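Local coordinates for periplasmic beta-glucosidase (Pseudomonas aeruginosa, PDB 6R5T), which probably hydrolyses terminal, non-reducing beta-D-glucosyl residues in the periplasm with release of beta-D-glucose, as a member of glycoside hydrolase family 3, at residues K176-L180 with L237-L242; V127-R131 with D203-Y208; V229-A233 with A258-L262; V157-Q161 with A211-G217. The protein carries 1 engineered substitution. All coordinates share one frame; numbering follows the deposited sequence.

All four contacts lie in the N-terminal barrel domain. From the N terminus, contact 2 opens first, at 127-131, and closes at 203-208, bringing the loop after strand 121-122 against the two short helices that follow strand 172-178. Contact 4 starts inside the stretch of chain closed by contact 2, on helix 146-161, and closes later, at 211-217, so the two cross while sharing helix 206-213. Contact 1 starts at 176-180 and closes at 237-242; it crosses both, joining strand 172-178 to helix 235-245. Contact 3, from 229-233 to 258-262, comes after contacts 2 and 4 have closed and crosses contact 1 alone. Contacts 1 and 2 touch through Phe-178 on Tyr-208 and His-177 on Asp-128.

Contact 1: residues K176-L180 with L237-L242; sequences KHFAL and LLTDLL. With BGC (beta-D-glucopyranose), chain C.
The ring of Phe-178 is set among four leucines of helix 235-245. Leu-237 lies over one face, with CD1 4.2 Å from the centroid of the Phe-178 ring and 27° off the ring normal, a CH-pi contact. Leu-238 comes to the rim instead, its CD2 3.7 Å from Phe-178 CD2 and near the ring plane. Leu-241 CD2 and Leu-242 CB approach obliquely, the latter 3.9 Å from Phe-178 CE2. Tyr-208 also packs edge-to-face with this ring. With CG anti to the backbone N (chi1 -170°), the ring of Phe-178 is carried out from the strand to the helix. The adjacent Ala-179 adds its methyl, CB standing 4.0 Å from Leu-237 CD1. The interface is wholly buried and no hydrogen bond crosses it.

One residue earlier, the His-177 ring has Lys-176 CG over its centre on one face and the sugar at its edge. His-177 NE2 and O1 of beta-D-glucopyranose are 2.7 Å apart in a nearly straight hydrogen bond (165°). The extended chain of Lys-176 runs alongside and ends in NZ, which donates to the glucose O1, at 2.8 Å, and to O2, at 3.0 Å. Cis peptide bonds before His-177 and Ala-179 bend the chain at this end of the strand.

One short piece of chain thus serves two sides, with Lys-176 and His-177 in the glycan pocket and Phe-178 in the hydrophobic layer between strand and helix. This is the architecture of a family 3 beta/alpha barrel, whose sugar site lies at the C-terminal ends of the strands.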
# COMPACT_ATOMS: atom_id res chain seq x y z
N LYS A 176 8.74 -6.68 20.77
CA LYS A 176 9.15 -5.69 19.73
C LYS A 176 8.21 -5.87 18.52
O LYS A 176 7.55 -6.90 18.42
CB LYS A 176 10.62 -5.89 19.37
CG LYS A 176 10.96 -7.16 18.60
CD LYS A 176 12.44 -7.38 18.46
CE LYS A 176 12.83 -8.53 17.59
NZ LYS A 176 14.31 -8.70 17.62
N HIS A 177 8.13 -4.89 17.63
CA HIS A 177 8.76 -3.58 17.64
C HIS A 177 7.64 -2.56 17.88
O HIS A 177 6.77 -2.41 17.02
CB HIS A 177 9.47 -3.29 16.32
CG HIS A 177 10.52 -4.27 15.95
ND1 HIS A 177 10.23 -5.38 15.17
CD2 HIS A 177 11.85 -4.27 16.18
CE1 HIS A 177 11.39 -6.01 14.97
NE2 HIS A 177 12.36 -5.39 15.58
N PHE A 178 7.60 -1.91 19.04
CA PHE A 178 6.43 -1.09 19.44
C PHE A 178 6.59 0.26 18.75
O PHE A 178 7.48 1.03 19.15
CB PHE A 178 6.44 -0.98 20.96
CG PHE A 178 5.20 -0.38 21.54
CD1 PHE A 178 3.98 -0.98 21.36
CD2 PHE A 178 5.27 0.76 22.33
CE1 PHE A 178 2.83 -0.46 21.95
CE2 PHE A 178 4.12 1.32 22.88
CZ PHE A 178 2.89 0.70 22.69
N ALA A 179 5.80 0.59 17.70
CA ALA A 179 4.68 -0.21 17.20
C ALA A 179 4.52 0.03 15.70
O ALA A 179 4.94 1.06 15.19
CB ALA A 179 3.39 0.20 17.91
N LEU A 180 3.79 -0.92 15.08
CA LEU A 180 3.23 -0.82 13.72
C LEU A 180 4.30 -1.01 12.64
O LEU A 180 4.03 -0.71 11.47
CB LEU A 180 2.53 0.53 13.49
CG LEU A 180 1.59 1.04 14.57
CD1 LEU A 180 0.88 2.28 14.07
CD2 LEU A 180 0.62 -0.01 15.05
N LEU A 237 2.30 7.34 22.26
CA LEU A 237 2.49 5.87 22.22
C LEU A 237 3.13 5.35 23.50
O LEU A 237 2.66 4.32 24.04
CB LEU A 237 3.32 5.53 20.99
CG LEU A 237 3.58 4.06 20.77
CD1 LEU A 237 2.40 3.39 20.12
CD2 LEU A 237 4.84 3.86 19.93
N LEU A 238 4.22 5.98 23.96
CA LEU A 238 5.09 5.31 24.95
C LEU A 238 4.61 5.65 26.36
O LEU A 238 4.98 4.93 27.28
CB LEU A 238 6.52 5.78 24.75
CG LEU A 238 7.15 5.42 23.42
CD1 LEU A 238 8.57 5.92 23.44
CD2 LEU A 238 7.07 3.94 23.17
N THR A 239 3.94 6.76 26.52
CA THR A 239 3.47 7.23 27.85
C THR A 239 1.96 7.13 27.98
O THR A 239 1.52 6.35 28.82
CB THR A 239 3.97 8.65 28.16
OG1 THR A 239 5.40 8.66 28.18
CG2 THR A 239 3.47 9.07 29.52
N ASP A 240 1.19 7.87 27.18
CA ASP A 240 -0.28 7.88 27.31
C ASP A 240 -0.84 6.46 27.13
O ASP A 240 -1.64 5.97 27.92
CB ASP A 240 -0.89 8.88 26.35
CG ASP A 240 -0.46 10.31 26.61
OD1 ASP A 240 0.12 10.57 27.67
OD2 ASP A 240 -0.67 11.16 25.74
N LEU A 241 -0.46 5.79 26.03
CA LEU A 241 -0.99 4.47 25.76
C LEU A 241 -0.28 3.43 26.62
O LEU A 241 -0.92 2.73 27.39
CB LEU A 241 -0.82 4.19 24.27
CG LEU A 241 -1.31 2.80 23.88
CD1 LEU A 241 -2.83 2.70 24.04
CD2 LEU A 241 -0.87 2.50 22.45
N LEU A 242 1.03 3.25 26.44
CA LEU A 242 1.71 2.08 27.04
C LEU A 242 1.65 2.15 28.58
O LEU A 242 1.45 1.13 29.18
CB LEU A 242 3.15 2.09 26.55
CG LEU A 242 4.06 0.99 27.08
CD1 LEU A 242 3.53 -0.40 26.72
CD2 LEU A 242 5.48 1.20 26.59
C2 BGC C . 16.86 -6.09 17.13
C3 BGC C . 18.04 -5.11 17.33
C4 BGC C . 18.56 -4.77 15.91
C5 BGC C . 17.39 -4.09 15.17
C6 BGC C . 17.72 -3.75 13.74
C1 BGC C . 15.80 -5.43 16.24
O1 BGC C . 14.86 -6.43 16.02
O2 BGC C . 16.23 -6.52 18.33
O3 BGC C . 19.08 -5.79 18.07
O4 BGC C . 19.64 -3.84 16.06
O5 BGC C . 16.37 -5.04 14.99
O6 BGC C . 16.61 -3.10 13.12

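Contact 2: residues V127-R131 with D203-Y208; sequences VDITR and DYLPPY
On the C-terminal side of the barrel, the loop 127-131 after strand 121-122 packs against the short helices that follow strand 172-178, and the two are held at both ends by polar groups. At one end Tyr-208 OH donates a short hydrogen bond, 2.5 Å, to Asp-128 OD1, meeting it on the anti side, 23° out of the carboxylate plane. Beside this bond Val-127 CG2 lies 3.6 Å from Tyr-208 CD1, and Val-127 O is 3.3 Å from Pro-207 CB.

Between these ends Ile-129 provides the apolar packing. Ile-129 CG2, anti to the backbone N, sits over a face of the Tyr-204 ring, 4.2 Å from its centroid, while CB of the same isoleucine is 3.8 Å from Tyr-204 CD2.

At the far end Arg-131, extended from CG to NE, passes the Tyr-204 hydroxyl with CD 3.5 Å from OH and makes a salt bridge, NH2 to Asp-203 OD2 at 3.2 Å, in which the hydrogen bond is weak. Tyr-204 CE1 lies over one guanidinium face, the two planes being 71° apart. A water links Tyr-204 OH to Arg-131 N, 2.9 Å from the latter.

Asp-128 OD2 also takes a hydrogen bond from His-177 ND1. A buried carboxylate therefore ties Tyr-208 to a histidine that binds the sugar, which makes Asp-128 a second-shell residue likely to fix the turn of that ring.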
# COMPACT_ATOMS: atom_id res chain seq x y z
N VAL A 127 6.14 -9.26 17.32
CA VAL A 127 4.68 -9.46 17.21
C VAL A 127 4.03 -8.43 16.30
O VAL A 127 2.81 -8.17 16.46
CB VAL A 127 4.07 -9.47 18.62
CG1 VAL A 127 4.74 -10.56 19.45
CG2 VAL A 127 4.14 -8.14 19.35
N ASP A 128 4.79 -7.91 15.35
CA ASP A 128 4.24 -6.95 14.38
C ASP A 128 3.33 -7.69 13.40
O ASP A 128 3.76 -8.69 12.84
CB ASP A 128 5.36 -6.24 13.66
CG ASP A 128 6.43 -5.65 14.55
OD1 ASP A 128 6.06 -5.08 15.57
OD2 ASP A 128 7.59 -5.75 14.18
N ILE A 129 2.08 -7.23 13.21
CA ILE A 129 1.19 -7.75 12.15
C ILE A 129 1.81 -7.42 10.80
O ILE A 129 2.23 -6.27 10.56
CB ILE A 129 -0.19 -7.08 12.32
CG1 ILE A 129 -0.80 -7.56 13.63
CG2 ILE A 129 -1.12 -7.28 11.16
CD1 ILE A 129 -1.10 -9.02 13.66
N THR A 130 1.75 -8.38 9.87
CA THR A 130 2.29 -8.18 8.51
C THR A 130 1.25 -8.53 7.44
O THR A 130 0.81 -9.65 7.36
CB THR A 130 3.56 -8.99 8.27
OG1 THR A 130 3.27 -10.37 8.51
CG2 THR A 130 4.66 -8.48 9.20
N ARG A 131 0.87 -7.50 6.68
CA ARG A 131 -0.06 -7.66 5.54
C ARG A 131 0.64 -7.40 4.19
O ARG A 131 -0.04 -7.54 3.12
CB ARG A 131 -1.23 -6.69 5.70
CG ARG A 131 -2.13 -7.02 6.87
CD ARG A 131 -3.22 -5.98 7.03
NE ARG A 131 -4.19 -6.44 8.03
CZ ARG A 131 -5.15 -5.69 8.53
NH1 ARG A 131 -5.33 -4.44 8.09
NH2 ARG A 131 -5.98 -6.22 9.39
N ASP A 203 -6.54 -3.81 15.06
CA ASP A 203 -5.77 -4.85 14.31
C ASP A 203 -4.28 -4.86 14.67
O ASP A 203 -3.70 -5.95 14.63
CB ASP A 203 -5.89 -4.60 12.81
CG ASP A 203 -7.32 -4.74 12.29
OD1 ASP A 203 -8.11 -5.51 12.90
OD2 ASP A 203 -7.58 -4.13 11.26
N TYR A 204 -3.64 -3.73 14.93
CA TYR A 204 -2.16 -3.70 14.97
C TYR A 204 -1.64 -3.64 16.40
O TYR A 204 -0.59 -4.25 16.63
CB TYR A 204 -1.64 -2.51 14.16
CG TYR A 204 -1.55 -2.79 12.69
CD1 TYR A 204 -2.64 -2.66 11.84
CD2 TYR A 204 -0.37 -3.25 12.14
CE1 TYR A 204 -2.52 -2.93 10.49
CE2 TYR A 204 -0.23 -3.52 10.80
CZ TYR A 204 -1.33 -3.39 9.96
OH TYR A 204 -1.19 -3.70 8.64
N LEU A 205 -2.32 -2.99 17.32
CA LEU A 205 -1.81 -2.84 18.70
C LEU A 205 -2.05 -4.07 19.58
O LEU A 205 -1.27 -4.28 20.50
CB LEU A 205 -2.39 -1.59 19.35
CG LEU A 205 -1.86 -0.28 18.82
CD1 LEU A 205 -2.69 0.88 19.38
CD2 LEU A 205 -0.39 -0.11 19.15
N PRO A 206 -3.12 -4.89 19.43
CA PRO A 206 -3.39 -5.97 20.38
C PRO A 206 -2.24 -6.94 20.68
O PRO A 206 -2.12 -7.36 21.85
CB PRO A 206 -4.62 -6.68 19.82
CG PRO A 206 -5.35 -5.57 19.12
CD PRO A 206 -4.26 -4.74 18.49
N PRO A 207 -1.35 -7.31 19.73
CA PRO A 207 -0.25 -8.21 20.10
C PRO A 207 0.73 -7.63 21.13
O PRO A 207 1.21 -8.37 21.98
CB PRO A 207 0.45 -8.51 18.79
CG PRO A 207 -0.67 -8.29 17.78
CD PRO A 207 -1.44 -7.08 18.28
N TYR A 208 0.95 -6.34 21.05
CA TYR A 208 1.86 -5.70 22.04
C TYR A 208 1.18 -5.68 23.40
O TYR A 208 1.84 -5.99 24.40
CB TYR A 208 2.29 -4.30 21.63
CG TYR A 208 2.80 -4.18 20.23
CD1 TYR A 208 4.05 -4.60 19.84
CD2 TYR A 208 2.02 -3.55 19.30
CE1 TYR A 208 4.47 -4.51 18.52
CE2 TYR A 208 2.42 -3.42 17.98
CZ TYR A 208 3.65 -3.90 17.58
OH TYR A 208 4.06 -3.73 16.27
O HOH W 1 1.09 -5.79 15.59
O HOH W 2 1.80 -4.31 14.63
O HOH W 3 1.18 -4.72 7.35

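Contact 3: residues V229-A233 with A258-L262; sequences VPATA and AVKEL
Pro-230 opens the contact by presenting its ring to Leu-262: CB is 3.5 Å from Leu-262 CD2, and the proline CG is 3.8 Å from the same methyl. After it the chain turns through a short 3-10 segment, closed by a 2.9 Å hydrogen bond from Ala-233 N to Pro-230 O. The turn brings Ala-233 back to the same leucine and sets Thr-232 against Ala-258 and Val-259.

Thr-232 faces the start of the short, weakly bonded helix 258-261, and its two branches part. Thr-232 OG1 lies 3.6 Å from Ala-258 CB. Thr-232 CG2, placed anti to the backbone N, approaches Val-259 CG2 at 4.1 Å. Ala-233 completes the set, its CB 3.8 Å from Leu-262 CD2. Leu-262 CD2 thus lies against both Pro-230 and Ala-233, the two ends of the turn, and the contact holds by van der Waals packing, with no hydrogen bond across it.

Helix 271-281 borders both segments, through Ala-278 against Thr-232 and Val-259 and Ala-274 against Leu-262. Glu-261 pairs with Arg-585 of the second subunit. The arrangement joins successive loops on the C-terminal side of a beta/alpha barrel: the hairpin after strand 218-221 and the short helix after strand 251-253.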
# COMPACT_ATOMS: atom_id res chain seq x y z
N VAL A 229 4.98 10.78 13.51
CA VAL A 229 5.83 10.89 14.73
C VAL A 229 6.61 9.60 14.91
O VAL A 229 6.03 8.58 15.22
CB VAL A 229 4.99 11.22 15.97
CG1 VAL A 229 5.91 11.44 17.17
CG2 VAL A 229 4.19 12.47 15.71
N PRO A 230 7.95 9.65 14.80
CA PRO A 230 8.77 8.48 15.13
C PRO A 230 8.36 7.90 16.48
O PRO A 230 8.18 8.63 17.47
CB PRO A 230 10.19 9.04 15.19
CG PRO A 230 10.16 10.22 14.27
CD PRO A 230 8.77 10.80 14.46
N ALA A 231 8.27 6.58 16.57
CA ALA A 231 7.91 5.88 17.81
C ALA A 231 8.83 6.36 18.96
O ALA A 231 8.34 6.52 20.08
CB ALA A 231 7.97 4.40 17.60
N THR A 232 10.10 6.54 18.65
CA THR A 232 11.13 6.90 19.66
C THR A 232 10.81 8.26 20.28
O THR A 232 11.29 8.51 21.41
CB THR A 232 12.49 6.86 19.00
OG1 THR A 232 12.64 5.56 18.43
CG2 THR A 232 13.63 7.12 19.98
N ALA A 233 10.06 9.14 19.59
CA ALA A 233 9.70 10.48 20.12
C ALA A 233 8.21 10.61 20.39
O ALA A 233 7.72 11.75 20.45
CB ALA A 233 10.12 11.54 19.15
N ALA A 258 18.36 4.65 17.36
CA ALA A 258 17.02 5.24 17.11
C ALA A 258 16.94 6.68 17.65
O ALA A 258 16.26 7.51 17.03
CB ALA A 258 15.96 4.39 17.75
N VAL A 259 17.55 6.96 18.80
CA VAL A 259 17.49 8.35 19.33
C VAL A 259 18.17 9.28 18.33
O VAL A 259 17.62 10.32 17.93
CB VAL A 259 18.07 8.45 20.75
CG1 VAL A 259 18.08 9.88 21.20
CG2 VAL A 259 17.33 7.53 21.72
N LYS A 260 19.38 8.95 17.89
CA LYS A 260 20.06 9.82 16.92
C LYS A 260 19.30 9.93 15.60
O LYS A 260 19.32 10.99 14.96
CB LYS A 260 21.47 9.24 16.75
CG LYS A 260 22.35 10.07 15.86
CD LYS A 260 23.79 9.54 15.82
CE LYS A 260 24.63 10.39 14.89
NZ LYS A 260 26.05 9.96 14.86
N GLU A 261 18.60 8.86 15.19
CA GLU A 261 17.81 8.87 13.93
C GLU A 261 16.69 9.91 13.98
O GLU A 261 16.14 10.25 12.92
CB GLU A 261 17.23 7.49 13.59
CG GLU A 261 18.28 6.50 13.14
CD GLU A 261 17.74 5.10 12.82
OE1 GLU A 261 16.53 4.97 12.58
OE2 GLU A 261 18.55 4.15 12.87
N LEU A 262 16.29 10.40 15.14
CA LEU A 262 15.29 11.53 15.16
C LEU A 262 15.74 12.72 14.34
O LEU A 262 14.90 13.48 13.85
CB LEU A 262 14.97 11.93 16.59
CG LEU A 262 14.32 10.84 17.42
CD1 LEU A 262 14.16 11.27 18.87
CD2 LEU A 262 12.97 10.43 16.86

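Contact 4: residues V157-Q161 with A211-G217; sequences VRAYQ and AVDAGAG
Val-157 fills the apolar centre, each of its methyls meeting a different part of the helix end opposite. CG2 lies 3.9 Å from Ala-211 CB, in the last turns of helix 206-213. CG1, anti to the backbone N (chi1 170°), reaches the helix terminus, 3.9 Å from Ala-214 CB and 3.6 Å from Ala-216 N. Small alanines at 211, 214 and 216 let the two backbones come close, with CA of Val-157 and CA of Ala-216 only 5.9 Å apart.

Farther out, Arg-158 bends at its third torsion and brings NH1 to 3.8 Å from Ala-214 CB, flanking this methyl from the exposed side of the contact.

Gln-161 forms the polar edge, one turn along its helix from Val-157, and its amide uses both ends. NE2 donates to Gly-215 O at 2.9 Å, nearly straight but arriving above the carbonyl plane, 63° out of it. OE1 accepts Gly-217 N at 3.1 Å, here in the carbonyl plane and on a lone pair. A water adds a third link, accepting from Gln-161 NE2 and donating to Ala-214 O. Since OE1 also accepts from Ala-173 N, four bonds hold the amide, two at OE1 and two at NE2, which should fix its rotation.

Gly-215, with positive phi, ends helix 206-213 in a Schellman motif, Ala-216 N bonding back to Ala-211 O and Gly-215 N to Val-212 O. Gln-161 thereby braces the link from this capped helix to strand 218-221, on the N-terminal side of the barrel strands, where neighbouring helices 146-161 and 206-213 of the beta/alpha barrel's outer layer come together.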
# COMPACT_ATOMS: atom_id res chain seq x y z
N VAL A 157 5.99 -14.85 25.57
CA VAL A 157 6.42 -14.15 26.81
C VAL A 157 6.39 -15.10 28.01
O VAL A 157 7.36 -15.16 28.78
CB VAL A 157 5.54 -12.93 27.05
CG1 VAL A 157 5.78 -12.34 28.42
CG2 VAL A 157 5.79 -11.89 25.96
N ARG A 158 5.30 -15.81 28.19
CA ARG A 158 5.17 -16.74 29.35
C ARG A 158 6.23 -17.82 29.29
O ARG A 158 6.80 -18.21 30.37
CB ARG A 158 3.75 -17.26 29.43
CG ARG A 158 2.74 -16.20 29.83
CD ARG A 158 1.38 -16.79 30.12
NE ARG A 158 0.77 -17.36 28.93
CZ ARG A 158 -0.03 -16.73 28.07
NH1 ARG A 158 -0.38 -15.46 28.22
NH2 ARG A 158 -0.49 -17.41 27.03
N ALA A 159 6.52 -18.35 28.10
CA ALA A 159 7.50 -19.44 27.95
C ALA A 159 8.90 -18.94 28.26
O ALA A 159 9.69 -19.68 28.90
CB ALA A 159 7.36 -20.03 26.58
N TYR A 160 9.25 -17.74 27.83
CA TYR A 160 10.59 -17.17 28.11
C TYR A 160 10.74 -16.92 29.60
O TYR A 160 11.80 -17.27 30.16
CB TYR A 160 10.81 -15.86 27.36
CG TYR A 160 11.05 -15.93 25.86
CD1 TYR A 160 11.77 -16.93 25.25
CD2 TYR A 160 10.66 -14.87 25.05
CE1 TYR A 160 12.09 -16.92 23.91
CE2 TYR A 160 10.93 -14.87 23.68
CZ TYR A 160 11.68 -15.87 23.12
OH TYR A 160 12.00 -15.87 21.79
N GLN A 161 9.74 -16.31 30.22
CA GLN A 161 9.91 -15.72 31.58
C GLN A 161 9.61 -16.75 32.68
O GLN A 161 10.05 -16.52 33.84
CB GLN A 161 9.07 -14.47 31.72
CG GLN A 161 9.44 -13.41 30.69
CD GLN A 161 8.96 -12.01 31.00
OE1 GLN A 161 9.53 -11.01 30.51
NE2 GLN A 161 7.88 -11.91 31.77
N ALA A 211 1.42 -9.04 25.05
CA ALA A 211 2.74 -9.27 25.65
C ALA A 211 2.79 -8.56 27.03
O ALA A 211 3.27 -9.15 27.99
CB ALA A 211 3.83 -8.80 24.74
N VAL A 212 2.35 -7.31 27.07
CA VAL A 212 2.32 -6.51 28.34
C VAL A 212 1.47 -7.26 29.37
O VAL A 212 1.91 -7.47 30.55
CB VAL A 212 1.81 -5.10 28.08
CG1 VAL A 212 1.53 -4.37 29.39
CG2 VAL A 212 2.77 -4.30 27.25
N ASP A 213 0.30 -7.75 28.95
CA ASP A 213 -0.63 -8.42 29.90
C ASP A 213 -0.08 -9.79 30.32
O ASP A 213 -0.43 -10.22 31.44
CB ASP A 213 -2.02 -8.55 29.31
CG ASP A 213 -2.71 -7.22 29.15
OD1 ASP A 213 -2.28 -6.25 29.76
OD2 ASP A 213 -3.70 -7.17 28.42
N ALA A 214 0.80 -10.41 29.52
CA ALA A 214 1.44 -11.69 29.90
C ALA A 214 2.60 -11.43 30.86
O ALA A 214 3.23 -12.40 31.28
CB ALA A 214 1.91 -12.47 28.68
N GLY A 215 2.92 -10.15 31.12
CA GLY A 215 3.96 -9.74 32.08
C GLY A 215 5.30 -9.49 31.43
O GLY A 215 6.32 -9.51 32.13
N ALA A 216 5.38 -9.18 30.12
CA ALA A 216 6.69 -8.90 29.51
C ALA A 216 7.42 -7.84 30.35
O ALA A 216 6.80 -6.81 30.68
CB ALA A 216 6.52 -8.41 28.10
N GLY A 217 8.71 -8.06 30.62
CA GLY A 217 9.50 -7.11 31.42
C GLY A 217 9.96 -5.91 30.62
O GLY A 217 10.28 -4.86 31.24
O HOH W 4 5.49 -13.67 32.23